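Citrate synthase (Metallosphaera sedula, PDB 6ABY) probably catalyses the condensation of oxaloacetate with acetyl-CoA and water to form citrate and CoA in the tricarboxylic acid cycle. Local coordinates at residues K257-R262 / I302-D307; S16-D21 / H176-M181. All coordinates share one frame; numbering follows the deposited sequence.

In the fold
After strand 10-15 the chain enters strand 18-21, within this chain an outer strand of a small antiparallel sheet. It then passes through a long, mostly helical stretch and returns at the loop 176-181, between helices 163-174 and 183-193, where interaction 2 closes. Only later does interaction 1 open, at the start of helix 261-269; it closes a mostly helical, strand-free excursion when 302-307 leads into helix 307-316. The two loops therefore follow in series and neither nest nor cross. They meet in space, however: R262 packs on H179 and V306 on H176, and both contacts touch oxaloacetate. Together they bring the small sheet and two helix starts to one active site.

Interaction 1 of 2, residues K257-R262 / I302-D307; sequences KTMDPR and IYPNVD. With OAA (oxaloacetate ion), chain F; ACO (acetyl coenzyme *a), chain H.
V306 lays its CG1 methyl over one face of the R262 guanidinium, 3.6 Å from NH1, while two carboxylates occupy the edges of that group. D260 is gripped side-on: R262 NE reaches D260 OD1 at 2.9 Å in an almost straight bond (176°) lying in the guanidinium plane, and R262 NH1 forms a salt bridge to D260 OD2 at 2.7 Å. At the NH1/NH2 end, R262 NH2 donates to oxaloacetate O5 at 2.8 Å, and NH1 adds a weak bond to the keto oxygen O3. The other flat group, the Y303 ring, takes T258 CA over one face, a CH-pi contact 4.0 Å from the ring centroid.

A chi1 of -179° sets the D260 carboxylate beside the carbonyl carbon of its own residue, where OD1 also accepts from R262 N, capping helix 261-269. D260 OD2 accepts weakly from V306 N at 3.0 Å. A short aspartate suits this place, since its charge faces both a helix start and an arginine. D260 N returns a long, weak bond to P304 O. Outside this polar core, M259 SD rests on the P304 ring, 3.9 Å from CB, and I302 CD1 touches the adenosine part of acetyl-CoA.

A second-shell aspartate N-cap that holds a substrate-binding arginine flat, with the predicted catalytic D307 at the end of segment 302-307, marks this as the citrate synthase active site.

Interaction 2 of 2, residues S16-D21 / H176-M181; sequences SITYID and HMDHEM. With OAA (oxaloacetate ion), chain F.
T18 and D178 make the shortest polar contact: T18 OG1 donates to the anti lone pair of D178 OD2, 2.6 Å away. T18 OG1 lies anti to its carbonyl carbon (chi1 -65°), which turns the hydroxyl to the loop. D178 OD2 also takes E180 N at 2.9 Å, from well above the carboxylate plane, in an Asx turn, and bonds to H339 as well; three partners thus fix this buried oxygen. A longer bond runs from I20 N to E180 OE1, 3.2 Å, the extended glutamate spanning to the strand NH, which meets OE1 nearly along its C-O bond.

Apolar contact centres on I20, whose terminal CD1 methyl sits over the middle of the H179 ring, 3.7 Å from the centroid, a CH-pi contact.

At its edge the ring meets the ligand: H179 ND1 gives a weak bond to oxaloacetate O2 at 3.5 Å, while NE2 pairs with Y256. Replacing this histidine by alanine would take away the ring, and is likely to leave I20 CD1 facing a gap and Y256 OH and oxaloacetate O2 without this partner.

Y356 and A354 of the second subunit pack on Y19 and E180. The loop between helices 163-174 and 183-193 thus lies against strand 18-21, with L27 of strand 26-29 touching T18 and H179, and R332 of helix 324-343 against H179.

Interaction 1 of 2, residues K257-R262 / I302-D307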
loop_
_atom_site.group_PDB
_atom_site.type_symbol
_atom_site.label_atom_id
_atom_site.label_comp_id
_atom_site.label_asym_id
_atom_site.label_seq_id
_atom_site.Cartn_x
_atom_site.Cartn_y
_atom_site.Cartn_z
ATOM N N LYS B 257 20.368 11.179 -17.941
ATOM C CA LYS B 257 21.587 12.027 -17.880
ATOM C C LYS B 257 21.414 13.160 -18.897
ATOM O O LYS B 257 22.393 13.890 -19.173
ATOM C CB LYS B 257 22.840 11.210 -18.208
ATOM C CG LYS B 257 23.010 9.916 -17.430
ATOM C CD LYS B 257 23.866 8.903 -18.171
ATOM C CE LYS B 257 23.960 7.556 -17.481
ATOM N NZ LYS B 257 24.628 7.659 -16.160
ATOM N N THR B 258 20.203 13.283 -19.444
ATOM C CA THR B 258 19.860 14.243 -20.517
ATOM C C THR B 258 18.392 14.669 -20.365
ATOM O O THR B 258 17.722 14.254 -19.400
ATOM C CB THR B 258 20.191 13.643 -21.886
ATOM O OG1 THR B 258 20.238 14.748 -22.783
ATOM C CG2 THR B 258 19.195 12.616 -22.370
ATOM N N MET B 259 17.941 15.544 -21.251
ATOM C CA MET B 259 16.527 15.952 -21.341
ATOM C C MET B 259 15.675 14.678 -21.320
ATOM O O MET B 259 15.976 13.781 -22.112
ATOM C CB MET B 259 16.309 16.702 -22.652
ATOM C CG MET B 259 14.883 17.053 -22.903
ATOM S SD MET B 259 14.417 18.504 -21.966
ATOM C CE MET B 259 14.804 19.778 -23.161
ATOM N N ASP B 260 14.710 14.595 -20.398
ATOM C CA ASP B 260 13.734 13.483 -20.280
ATOM C C ASP B 260 12.963 13.463 -21.604
ATOM O O ASP B 260 12.422 14.492 -21.993
ATOM C CB ASP B 260 12.876 13.720 -19.030
ATOM C CG ASP B 260 11.819 12.684 -18.695
ATOM O OD1 ASP B 260 11.341 11.962 -19.617
ATOM O OD2 ASP B 260 11.410 12.669 -17.523
ATOM N N PRO B 261 12.878 12.324 -22.340
ATOM C CA PRO B 261 12.180 12.297 -23.635
ATOM C C PRO B 261 10.707 12.690 -23.474
ATOM O O PRO B 261 10.151 13.330 -24.357
ATOM C CB PRO B 261 12.348 10.848 -24.121
ATOM C CG PRO B 261 12.577 10.041 -22.845
ATOM C CD PRO B 261 13.314 10.992 -21.913
ATOM N N ARG B 262 10.134 12.424 -22.300
ATOM C CA ARG B 262 8.751 12.824 -21.968
ATOM C C ARG B 262 8.671 14.344 -21.859
ATOM O O ARG B 262 7.647 14.861 -22.308
ATOM C CB ARG B 262 8.247 12.120 -20.705
ATOM C CG ARG B 262 8.335 10.604 -20.779
ATOM C CD ARG B 262 8.140 9.976 -19.416
ATOM N NE ARG B 262 9.174 10.411 -18.482
ATOM C CZ ARG B 262 9.172 10.112 -17.180
ATOM N NH1 ARG B 262 10.163 10.546 -16.418
ATOM N NH2 ARG B 262 8.228 9.318 -16.678
ATOM N N ILE B 302 21.941 17.254 -14.935
ATOM C CA ILE B 302 20.690 17.754 -14.297
ATOM C C ILE B 302 19.921 18.547 -15.365
ATOM O O ILE B 302 20.364 19.677 -15.717
ATOM C CB ILE B 302 20.995 18.582 -13.037
ATOM C CG1 ILE B 302 21.809 17.787 -12.014
ATOM C CG2 ILE B 302 19.715 19.121 -12.415
ATOM C CD1 ILE B 302 22.476 18.648 -10.971
ATOM N N TYR B 303 18.821 17.957 -15.845
ATOM C CA TYR B 303 18.009 18.409 -17.004
ATOM C C TYR B 303 16.530 18.390 -16.624
ATOM O O TYR B 303 16.133 17.733 -15.653
ATOM C CB TYR B 303 18.257 17.503 -18.213
ATOM C CG TYR B 303 19.513 17.812 -18.978
ATOM C CD1 TYR B 303 20.707 17.207 -18.622
ATOM C CD2 TYR B 303 19.524 18.712 -20.033
ATOM C CE1 TYR B 303 21.887 17.488 -19.289
ATOM C CE2 TYR B 303 20.701 19.007 -20.711
ATOM C CZ TYR B 303 21.889 18.393 -20.337
ATOM O OH TYR B 303 23.069 18.644 -20.986
ATOM N N PRO B 304 15.681 19.107 -17.395
ATOM C CA PRO B 304 14.239 19.072 -17.183
ATOM C C PRO B 304 13.763 17.619 -17.166
ATOM O O PRO B 304 14.214 16.818 -17.975
ATOM C CB PRO B 304 13.665 19.821 -18.395
ATOM C CG PRO B 304 14.803 20.747 -18.807
ATOM C CD PRO B 304 16.061 19.944 -18.550
ATOM N N ASN B 305 12.985 17.268 -16.157
ATOM C CA ASN B 305 12.264 15.975 -16.127
ATOM C C ASN B 305 10.819 16.259 -16.560
ATOM O O ASN B 305 10.469 17.447 -16.799
ATOM C CB ASN B 305 12.417 15.299 -14.769
ATOM C CG ASN B 305 11.882 16.172 -13.664
ATOM O OD1 ASN B 305 10.752 16.650 -13.770
ATOM N ND2 ASN B 305 12.682 16.401 -12.628
ATOM N N VAL B 306 10.003 15.216 -16.609
ATOM C CA VAL B 306 8.614 15.238 -17.137
ATOM C C VAL B 306 7.795 16.262 -16.339
ATOM O O VAL B 306 6.889 16.883 -16.927
ATOM C CB VAL B 306 7.971 13.830 -17.084
ATOM C CG1 VAL B 306 7.861 13.272 -15.670
ATOM C CG2 VAL B 306 6.594 13.829 -17.726
ATOM N N ASP B 307 8.071 16.426 -15.050
ATOM C CA ASP B 307 7.247 17.315 -14.182
ATOM C C ASP B 307 7.589 18.798 -14.405
ATOM O O ASP B 307 6.835 19.632 -13.907
ATOM C CB ASP B 307 7.260 16.922 -12.703
ATOM C CG ASP B 307 8.622 16.740 -12.052
ATOM O OD1 ASP B 307 9.206 17.751 -11.606
ATOM O OD2 ASP B 307 9.069 15.576 -11.950
HETATM O O1 OAA F . 12.238 7.606 -11.132
HETATM O O2 OAA F . 10.736 6.339 -12.230
HETATM O O4 OAA F . 7.475 7.644 -12.124
HETATM O O5 OAA F . 7.757 8.519 -14.058
HETATM O O3 OAA F . 10.001 9.479 -13.269
HETATM C C1 OAA F . 11.067 7.357 -11.555
HETATM C C2 OAA F . 9.979 8.367 -11.247
HETATM C C3 OAA F . 9.342 8.763 -12.531
HETATM C C4 OAA F . 8.150 8.304 -12.909
HETATM N N1A ACO H . 18.121 21.634 -8.806
HETATM C C2A ACO H . 19.366 21.907 -8.385
HETATM N N3A ACO H . 20.352 21.072 -8.061
HETATM C C4A ACO H . 19.947 19.795 -8.178
HETATM C C5A ACO H . 18.704 19.355 -8.581
HETATM C C6A ACO H . 17.746 20.333 -8.915
HETATM N N6A ACO H . 16.508 20.041 -9.313
HETATM N N7A ACO H . 18.664 17.966 -8.575
HETATM C C8A ACO H . 19.854 17.594 -8.170
HETATM N N9A ACO H . 20.679 18.663 -7.927
HETATM C C1B ACO H . 22.060 18.627 -7.469
HETATM C C2B ACO H . 22.189 19.003 -5.995
HETATM O O2B ACO H . 23.405 19.673 -5.738
HETATM C C3B ACO H . 22.082 17.621 -5.346
HETATM O O3B ACO H . 22.570 17.606 -4.005
HETATM P P3B ACO H . 21.324 17.621 -2.955
HETATM O O7A ACO H . 21.889 17.989 -1.594
HETATM O O8A ACO H . 20.732 16.218 -2.959
HETATM O O9A ACO H . 20.329 18.663 -3.443
HETATM C C4B ACO H . 22.931 16.799 -6.301
HETATM O O4B ACO H . 22.552 17.309 -7.607
HETATM C C5B ACO H . 22.736 15.300 -6.235
HETATM O O5B ACO H . 21.464 14.932 -6.835
HETATM P P1A ACO H . 20.563 13.744 -6.220
HETATM O O1A ACO H . 19.658 14.556 -5.170
HETATM O O2A ACO H . 19.680 13.182 -7.284
HETATM O O3A ACO H . 21.429 12.779 -5.474
HETATM O O HOH W 1 16.019 14.608 -17.302
#

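Interaction 2 of 2, residues S16-D21 / H176-M181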
loop_
_atom_site.group_PDB
_atom_site.type_symbol
_atom_site.label_atom_id
_atom_site.label_comp_id
_atom_site.label_asym_id
_atom_site.label_seq_id
_atom_site.Cartn_x
_atom_site.Cartn_y
_atom_site.Cartn_z
ATOM N N SER B 16 9.671 -7.156 -19.839
ATOM C CA SER B 16 9.663 -6.781 -21.272
ATOM C C SER B 16 8.732 -5.585 -21.502
ATOM O O SER B 16 8.358 -5.320 -22.660
ATOM C CB SER B 16 9.294 -7.975 -22.092
ATOM O OG SER B 16 8.094 -8.502 -21.595
ATOM N N ILE B 17 8.392 -4.834 -20.453
ATOM C CA ILE B 17 7.312 -3.828 -20.575
ATOM C C ILE B 17 7.974 -2.538 -21.042
ATOM O O ILE B 17 7.626 -2.041 -22.104
ATOM C CB ILE B 17 6.503 -3.666 -19.276
ATOM C CG1 ILE B 17 5.769 -4.961 -18.923
ATOM C CG2 ILE B 17 5.530 -2.511 -19.410
ATOM C CD1 ILE B 17 4.947 -4.879 -17.654
ATOM N N THR B 18 8.910 -2.030 -20.274
ATOM C CA THR B 18 9.446 -0.677 -20.501
ATOM C C THR B 18 10.948 -0.753 -20.469
ATOM O O THR B 18 11.490 -1.408 -19.567
ATOM C CB THR B 18 8.931 0.336 -19.469
ATOM O OG1 THR B 18 7.530 0.471 -19.633
ATOM C CG2 THR B 18 9.495 1.720 -19.675
ATOM N N TYR B 19 11.584 0.001 -21.353
ATOM C CA TYR B 19 13.049 0.123 -21.388
ATOM C C TYR B 19 13.385 1.598 -21.354
ATOM O O TYR B 19 12.920 2.386 -22.273
ATOM C CB TYR B 19 13.663 -0.631 -22.580
ATOM C CG TYR B 19 15.163 -0.471 -22.579
ATOM C CD1 TYR B 19 15.924 -0.986 -21.538
ATOM C CD2 TYR B 19 15.805 0.302 -23.527
ATOM C CE1 TYR B 19 17.288 -0.769 -21.462
ATOM C CE2 TYR B 19 17.174 0.503 -23.486
ATOM C CZ TYR B 19 17.918 -0.031 -22.451
ATOM O OH TYR B 19 19.263 0.185 -22.400
ATOM N N ILE B 20 14.169 1.974 -20.340
ATOM C CA ILE B 20 14.708 3.350 -20.222
ATOM C C ILE B 20 16.174 3.345 -20.650
ATOM O O ILE B 20 16.959 2.602 -20.090
ATOM C CB ILE B 20 14.541 3.939 -18.814
ATOM C CG1 ILE B 20 13.114 3.810 -18.265
ATOM C CG2 ILE B 20 15.007 5.388 -18.832
ATOM C CD1 ILE B 20 13.045 4.049 -16.764
ATOM N N ASP B 21 16.519 4.209 -21.589
ATOM C CA ASP B 21 17.914 4.474 -21.994
ATOM C C ASP B 21 18.266 5.837 -21.420
ATOM O O ASP B 21 17.998 6.852 -22.084
ATOM C CB ASP B 21 18.020 4.361 -23.511
ATOM C CG ASP B 21 19.431 4.382 -24.046
ATOM O OD1 ASP B 21 20.325 4.853 -23.308
ATOM O OD2 ASP B 21 19.613 3.938 -25.205
ATOM N N HIS B 176 2.839 9.093 -19.311
ATOM C CA HIS B 176 2.879 8.750 -17.867
ATOM C C HIS B 176 2.471 7.288 -17.630
ATOM O O HIS B 176 2.476 6.859 -16.476
ATOM C CB HIS B 176 2.015 9.712 -17.054
ATOM C CG HIS B 176 2.537 11.102 -16.978
ATOM N ND1 HIS B 176 2.286 12.035 -17.961
ATOM C CD2 HIS B 176 3.236 11.738 -16.014
ATOM C CE1 HIS B 176 2.852 13.178 -17.622
ATOM N NE2 HIS B 176 3.451 13.020 -16.439
ATOM N N MET B 177 2.185 6.514 -18.675
ATOM C CA MET B 177 1.617 5.165 -18.487
ATOM C C MET B 177 2.592 4.231 -17.760
ATOM O O MET B 177 2.093 3.396 -16.939
ATOM C CB MET B 177 1.166 4.547 -19.810
ATOM C CG MET B 177 -0.166 5.069 -20.220
ATOM S SD MET B 177 -0.749 4.407 -21.805
ATOM C CE MET B 177 -2.240 5.343 -22.029
ATOM N N ASP B 178 3.883 4.248 -18.099
ATOM C CA ASP B 178 4.856 3.370 -17.398
ATOM C C ASP B 178 6.223 4.023 -17.397
ATOM O O ASP B 178 6.593 4.778 -18.359
ATOM C CB ASP B 178 4.971 1.926 -17.933
ATOM C CG ASP B 178 5.622 1.007 -16.888
ATOM O OD1 ASP B 178 5.085 0.978 -15.726
ATOM O OD2 ASP B 178 6.706 0.400 -17.165
ATOM N N HIS B 179 6.979 3.713 -16.353
ATOM C CA HIS B 179 8.408 4.077 -16.325
ATOM C C HIS B 179 9.216 3.019 -15.569
ATOM O O HIS B 179 10.094 3.401 -14.820
ATOM C CB HIS B 179 8.529 5.502 -15.801
ATOM C CG HIS B 179 9.660 6.228 -16.423
ATOM N ND1 HIS B 179 10.680 6.809 -15.664
ATOM C CD2 HIS B 179 9.962 6.446 -17.720
ATOM C CE1 HIS B 179 11.540 7.390 -16.486
ATOM N NE2 HIS B 179 11.074 7.252 -17.747
ATOM N N GLU B 180 8.949 1.746 -15.841
ATOM C CA GLU B 180 9.758 0.592 -15.374
ATOM C C GLU B 180 9.648 0.597 -13.841
ATOM O O GLU B 180 8.480 0.776 -13.296
ATOM C CB GLU B 180 11.165 0.680 -16.005
ATOM C CG GLU B 180 11.826 -0.675 -16.263
ATOM C CD GLU B 180 13.185 -0.679 -16.988
ATOM O OE1 GLU B 180 13.535 0.348 -17.648
ATOM O OE2 GLU B 180 13.902 -1.722 -16.924
ATOM N N MET B 181 10.774 0.478 -13.153
ATOM C CA MET B 181 10.807 0.247 -11.684
ATOM C C MET B 181 11.021 1.570 -10.930
ATOM O O MET B 181 11.847 2.418 -11.353
ATOM C CB MET B 181 11.937 -0.727 -11.357
ATOM C CG MET B 181 11.743 -1.429 -10.050
ATOM S SD MET B 181 10.086 -2.061 -9.773
ATOM C CE MET B 181 9.884 -3.170 -11.171
HETATM O O1 OAA F . 12.238 7.606 -11.132
HETATM O O2 OAA F . 10.736 6.339 -12.230
HETATM O O4 OAA F . 7.475 7.644 -12.124
HETATM O O5 OAA F . 7.757 8.519 -14.058
HETATM O O3 OAA F . 10.001 9.479 -13.269
HETATM C C1 OAA F . 11.067 7.357 -11.555
HETATM C C2 OAA F . 9.979 8.367 -11.247
HETATM C C3 OAA F . 9.342 8.763 -12.531
HETATM C C4 OAA F . 8.150 8.304 -12.909
#